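Long-range contacts in putative sortase (Streptococcus pneumoniae, PDB 2W1K), which probably catalyses the transpeptidation that links pilin subunits into the pneumococcal pilus: residues A[105-110]-A[169-174]; A[145-150]-A[185-190]. All blocks are in the same frame, centred on the assembly; numbering follows the deposited sequence.

Contact 1 (A[105-110]-A[169-174])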
loop_
_atom_site.group_PDB
_atom_site.type_symbol
_atom_site.label_atom_id
_atom_site.label_comp_id
_atom_site.label_asym_id
_atom_site.label_seq_id
_atom_site.Cartn_x
_atom_site.Cartn_y
_atom_site.Cartn_z
ATOM N N GLY A 105 9.280 -3.526 13.000
ATOM C CA GLY A 105 9.014 -4.859 12.627
ATOM C C GLY A 105 7.740 -4.864 11.808
ATOM O O GLY A 105 7.126 -5.898 11.703
ATOM N N ILE A 106 7.366 -3.742 11.189
ATOM C CA ILE A 106 6.150 -3.707 10.351
ATOM C C ILE A 106 6.566 -3.850 8.899
ATOM O O ILE A 106 7.429 -3.091 8.416
ATOM C CB ILE A 106 5.442 -2.328 10.476
ATOM C CG1 ILE A 106 4.960 -2.084 11.910
ATOM C CG2 ILE A 106 4.263 -2.258 9.477
ATOM C CD1 ILE A 106 3.752 -2.968 12.323
ATOM N N ARG A 107 6.006 -4.806 8.194
ATOM C CA ARG A 107 6.248 -4.859 6.739
ATOM C C ARG A 107 4.882 -4.943 6.053
ATOM O O ARG A 107 4.269 -6.012 6.003
ATOM C CB ARG A 107 7.200 -5.985 6.335
ATOM C CG ARG A 107 7.314 -6.261 4.742
ATOM C CD ARG A 107 8.359 -7.401 4.501
ATOM N NE ARG A 107 8.918 -7.354 3.146
ATOM C CZ ARG A 107 9.713 -8.296 2.631
ATOM N NH1 ARG A 107 10.037 -9.359 3.385
ATOM N NH2 ARG A 107 10.176 -8.160 1.366
ATOM N N SER A 108 4.375 -3.803 5.586
ATOM C CA SER A 108 2.990 -3.736 5.108
ATOM C C SER A 108 3.101 -3.974 3.584
ATOM O O SER A 108 4.006 -3.385 2.942
ATOM C CB SER A 108 2.396 -2.333 5.351
ATOM O OG SER A 108 1.096 -2.229 4.731
ATOM N N VAL A 109 2.246 -4.843 3.009
ATOM C CA VAL A 109 2.434 -5.275 1.555
ATOM C C VAL A 109 1.226 -4.788 0.783
ATOM O O VAL A 109 0.099 -5.052 1.197
ATOM C CB VAL A 109 2.628 -6.817 1.361
ATOM C CG1 VAL A 109 2.943 -7.099 -0.104
ATOM C CG2 VAL A 109 3.911 -7.314 2.152
ATOM N N ILE A 110 1.464 -4.035 -0.278
ATOM C CA ILE A 110 0.391 -3.449 -1.137
ATOM C C ILE A 110 0.621 -4.119 -2.541
ATOM O O ILE A 110 1.754 -4.085 -3.095
ATOM C CB ILE A 110 0.538 -1.920 -1.319
ATOM C CG1 ILE A 110 0.488 -1.029 0.011
ATOM C CG2 ILE A 110 -0.489 -1.319 -2.330
ATOM C CD1 ILE A 110 -0.516 -1.360 0.920
ATOM N N ILE A 169 8.603 -1.046 7.008
ATOM C CA ILE A 169 8.736 -1.265 5.582
ATOM C C ILE A 169 7.402 -1.249 4.900
ATOM O O ILE A 169 6.411 -1.659 5.494
ATOM C CB ILE A 169 9.365 -2.651 5.341
ATOM C CG1 ILE A 169 10.709 -2.774 6.104
ATOM C CG2 ILE A 169 9.547 -2.927 3.840
ATOM C CD1 ILE A 169 11.943 -1.914 5.564
ATOM N N MET A 170 7.369 -0.731 3.684
ATOM C CA MET A 170 6.235 -0.941 2.815
ATOM C C MET A 170 6.758 -1.718 1.610
ATOM O O MET A 170 7.791 -1.264 1.003
ATOM C CB MET A 170 5.653 0.379 2.296
ATOM C CG MET A 170 4.415 0.164 1.389
ATOM S SD MET A 170 3.603 1.722 1.040
ATOM C CE MET A 170 2.514 1.786 2.479
ATOM N N THR A 171 6.155 -2.880 1.327
ATOM C CA THR A 171 6.659 -3.705 0.197
ATOM C C THR A 171 5.602 -3.681 -0.903
ATOM O O THR A 171 4.388 -3.879 -0.630
ATOM C CB THR A 171 6.963 -5.164 0.592
ATOM O OG1 THR A 171 8.016 -5.174 1.584
ATOM C CG2 THR A 171 7.339 -6.084 -0.659
ATOM N N LEU A 172 6.026 -3.291 -2.121
ATOM C CA LEU A 172 5.158 -3.300 -3.322
ATOM C C LEU A 172 5.303 -4.666 -4.034
ATOM O O LEU A 172 6.425 -5.139 -4.273
ATOM C CB LEU A 172 5.553 -2.177 -4.263
ATOM C CG LEU A 172 4.964 -0.797 -3.944
ATOM C CD1 LEU A 172 4.396 -0.430 -2.570
ATOM C CD2 LEU A 172 5.495 0.405 -4.667
ATOM N N ILE A 173 4.174 -5.296 -4.397
ATOM C CA ILE A 173 4.277 -6.582 -5.094
ATOM C C ILE A 173 3.477 -6.535 -6.392
ATOM O O ILE A 173 2.359 -6.037 -6.418
ATOM C CB ILE A 173 3.732 -7.777 -4.220
ATOM C CG1 ILE A 173 3.985 -9.106 -4.983
ATOM C CG2 ILE A 173 2.228 -7.528 -3.834
ATOM C CD1 ILE A 173 3.789 -10.390 -4.102
ATOM N N THR A 174 4.055 -7.109 -7.451
ATOM C CA THR A 174 3.383 -7.201 -8.739
ATOM C C THR A 174 3.889 -8.402 -9.443
ATOM O O THR A 174 4.785 -9.060 -8.913
ATOM C CB THR A 174 3.598 -5.933 -9.612
ATOM O OG1 THR A 174 2.714 -5.976 -10.714
ATOM C CG2 THR A 174 5.058 -5.760 -10.150
#

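Contact 2 (A[145-150]-A[185-190])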
loop_
_atom_site.group_PDB
_atom_site.type_symbol
_atom_site.label_atom_id
_atom_site.label_comp_id
_atom_site.label_asym_id
_atom_site.label_seq_id
_atom_site.Cartn_x
_atom_site.Cartn_y
_atom_site.Cartn_z
ATOM N N TYR A 145 8.413 7.339 2.426
ATOM C CA TYR A 145 9.349 6.168 2.389
ATOM C C TYR A 145 10.395 6.326 1.284
ATOM O O TYR A 145 10.260 7.099 0.388
ATOM C CB TYR A 145 8.525 4.891 2.009
ATOM C CG TYR A 145 7.485 4.423 3.033
ATOM C CD1 TYR A 145 6.239 5.054 3.175
ATOM C CD2 TYR A 145 7.738 3.327 3.821
ATOM C CE1 TYR A 145 5.309 4.568 4.096
ATOM C CE2 TYR A 145 6.817 2.835 4.726
ATOM C CZ TYR A 145 5.589 3.439 4.863
ATOM O OH TYR A 145 4.664 2.849 5.795
ATOM N N GLN A 146 11.431 5.523 1.310
ATOM C CA GLN A 146 12.349 5.575 0.288
ATOM C C GLN A 146 12.753 4.140 -0.142
ATOM O O GLN A 146 12.920 3.220 0.691
ATOM C CB GLN A 146 13.535 6.450 0.689
ATOM C CG GLN A 146 14.358 5.824 1.718
ATOM C CD GLN A 146 15.678 6.573 1.911
ATOM O OE1 GLN A 146 15.934 7.653 1.297
ATOM N NE2 GLN A 146 16.511 6.010 2.763
ATOM N N MET A 147 12.875 3.976 -1.457
ATOM C CA MET A 147 13.264 2.669 -2.024
ATOM C C MET A 147 14.605 2.173 -1.530
ATOM O O MET A 147 15.654 2.902 -1.618
ATOM C CB MET A 147 13.171 2.719 -3.515
ATOM C CG MET A 147 13.044 1.302 -4.181
ATOM S SD MET A 147 14.681 0.652 -4.389
ATOM C CE MET A 147 14.503 -0.422 -5.827
ATOM N N MET A 148 14.556 0.971 -0.957
ATOM C CA MET A 148 15.712 0.319 -0.387
ATOM C C MET A 148 16.288 -0.789 -1.287
ATOM O O MET A 148 17.512 -0.800 -1.552
ATOM C CB MET A 148 15.396 -0.310 0.965
ATOM C CG MET A 148 14.999 0.647 2.050
ATOM S SD MET A 148 16.366 1.665 2.656
ATOM C CE MET A 148 16.279 3.118 1.583
ATOM N N ASP A 149 15.453 -1.735 -1.749
ATOM C CA ASP A 149 15.992 -2.877 -2.504
ATOM C C ASP A 149 14.805 -3.637 -3.135
ATOM O O ASP A 149 13.635 -3.216 -2.957
ATOM C CB ASP A 149 16.896 -3.800 -1.615
ATOM C CG ASP A 149 16.102 -4.521 -0.517
ATOM O OD1 ASP A 149 14.861 -4.622 -0.592
ATOM O OD2 ASP A 149 16.703 -4.970 0.479
ATOM N N THR A 150 15.094 -4.712 -3.882
ATOM C CA THR A 150 14.070 -5.516 -4.528
ATOM C C THR A 150 14.341 -7.006 -4.392
ATOM O O THR A 150 15.420 -7.454 -4.071
ATOM C CB THR A 150 13.891 -5.112 -6.002
ATOM O OG1 THR A 150 15.013 -5.582 -6.749
ATOM C CG2 THR A 150 13.916 -3.598 -6.136
ATOM N N LEU A 185 7.579 -9.761 -8.427
ATOM C CA LEU A 185 8.526 -8.699 -8.079
ATOM C C LEU A 185 8.189 -7.956 -6.735
ATOM O O LEU A 185 7.099 -7.389 -6.528
ATOM C CB LEU A 185 8.687 -7.717 -9.247
ATOM C CG LEU A 185 9.558 -6.454 -9.004
ATOM C CD1 LEU A 185 10.972 -6.812 -8.578
ATOM C CD2 LEU A 185 9.598 -5.578 -10.233
ATOM N N LEU A 186 9.144 -7.931 -5.839
ATOM C CA LEU A 186 8.971 -7.154 -4.600
ATOM C C LEU A 186 9.898 -5.966 -4.599
ATOM O O LEU A 186 11.073 -6.137 -4.703
ATOM C CB LEU A 186 9.359 -7.994 -3.390
ATOM C CG LEU A 186 8.403 -8.974 -2.704
ATOM C CD1 LEU A 186 7.386 -9.679 -3.583
ATOM C CD2 LEU A 186 9.094 -9.944 -1.703
ATOM N N VAL A 187 9.369 -4.777 -4.340
ATOM C CA VAL A 187 10.160 -3.601 -4.158
ATOM C C VAL A 187 9.913 -3.087 -2.703
ATOM O O VAL A 187 8.787 -2.751 -2.330
ATOM C CB VAL A 187 9.731 -2.505 -5.225
ATOM C CG1 VAL A 187 10.666 -1.340 -5.133
ATOM C CG2 VAL A 187 9.736 -3.078 -6.716
ATOM N N ASN A 188 10.962 -3.084 -1.868
ATOM C CA ASN A 188 10.913 -2.675 -0.460
ATOM C C ASN A 188 11.255 -1.226 -0.279
ATOM O O ASN A 188 12.214 -0.703 -0.909
ATOM C CB ASN A 188 11.791 -3.590 0.403
ATOM C CG ASN A 188 11.464 -5.063 0.119
ATOM O OD1 ASN A 188 10.312 -5.442 0.191
ATOM N ND2 ASN A 188 12.440 -5.833 -0.370
ATOM N N PHE A 189 10.477 -0.576 0.579
ATOM C CA PHE A 189 10.700 0.817 0.863
ATOM C C PHE A 189 10.816 0.991 2.387
ATOM O O PHE A 189 10.042 0.367 3.102
ATOM C CB PHE A 189 9.440 1.595 0.451
ATOM C CG PHE A 189 9.289 1.783 -1.039
ATOM C CD1 PHE A 189 8.785 0.739 -1.854
ATOM C CD2 PHE A 189 9.620 3.013 -1.635
ATOM C CE1 PHE A 189 8.634 0.932 -3.265
ATOM C CE2 PHE A 189 9.444 3.209 -3.025
ATOM C CZ PHE A 189 8.945 2.161 -3.820
ATOM N N GLU A 190 11.724 1.857 2.887
ATOM C CA GLU A 190 11.826 2.068 4.327
ATOM C C GLU A 190 11.188 3.441 4.647
ATOM O O GLU A 190 11.312 4.414 3.882
ATOM C CB GLU A 190 13.301 2.026 4.847
ATOM C CG GLU A 190 13.315 1.953 6.384
ATOM C CD GLU A 190 14.743 1.733 7.027
ATOM O OE1 GLU A 190 15.701 1.798 6.266
ATOM O OE2 GLU A 190 14.865 1.506 8.271
#

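Contact 1 (A[105-110]-A[169-174])
Two parallel neighbours in the sortase beta-sheet meet where Arg107 to Ile110 pair one-to-one with Ile169 to Leu172. Five backbone hydrogen bonds join them, including a short one from Thr171 N to Ser108 O at 2.7 Å, and from Ile110 N to Thr171 O at 2.9 Å. On the face carrying Arg107, Val109 and Thr171, the arginine chain runs extended, with CG anti to the backbone N (chi1 170°), and its NE donates to Thr171 OG1 at 2.8 Å. The bond is almost straight (172°), and the hydroxyl oxygen lies at the edge of the guanidinium, within its plane. Arg107 is thus held through NE, NH1 and NH2: Glu162 O takes NH1, Glu151 forms a salt bridge with NH2, and Asn188 completes the site at NH2 and at the Thr171 hydroxyl. Farther along this face, Val109 CG1 touches Ile173 CG2 at 3.8 Å. The other face is apolar near its end: Ile110 CB meets Leu172 CD1 at 4.3 Å, and Ile110 CG1 lies 4.3 Å from Met170 CE. The sequence Thr-Leu-Ile-Thr at 171-174 fits the TLxTC signature of the sortase fold, whose cysteine comes directly after Thr174, near the C-terminal end of this strand.

Contact 2 (A[145-150]-A[185-190])
Asp149 has its CG between the backbone N and the carbonyl carbon (chi1 67°), and Asn188 has its CG anti to the carbonyl carbon (chi1 -50°); these turns bring carboxylate and amide together on one face of an antiparallel pair. Asn188 ND2 donates to Asp149 OD1 at 2.7 Å. The oxygen lies in the amide plane, but the carboxylate itself is turned nearly perpendicular to that plane. The backbone that carries Asp149 forms a classic beta bulge: Met148 and Asp149 both face Asn188, whose O accepts from Met148 N at 2.9 Å and whose N donates to Asp149 O, also at 2.9 Å. Gln146 and Glu190 form a hydrogen-bonded pair beyond it, through both of their backbone bonds. The face with Met147, Val187 and Phe189 is largely apolar. Met147 CB makes an off-centre CH-pi contact with the Phe189 ring, 4.3 Å from its centroid, and Met147 CG, over the same ring, packs on Val187 CG1 at 3.7 Å. Since Asn188 ND2 also bonds to Glu151, the amide donates to two carboxylates, which probably fixes its flip and leaves OD1 as an acceptor.

How the contacts relate
Contacts 1 and 2 are joined through strands 168-176 and 183-196, adjacent antiparallel strands of one sheet, and their centres lie about 8 Å apart. The backbone bond from Phe189 N to Met170 O, 2.8 Å, continues the sheet between them. The polar face is continuous as well: Thr171 OG1 of contact 1 lies 2.7 Å from Asn188 OD1 of contact 2, a probable hydrogen bond. On the opposite face, Leu172 CD2 packs 3.5 Å from Phe189 CE1. Both contacts include strands leading to the active site: as in other sortases, the catalytic cysteine probably lies near the end of strand 168-176, the histidine just beyond 106-111 and the arginine near the start of 183-196.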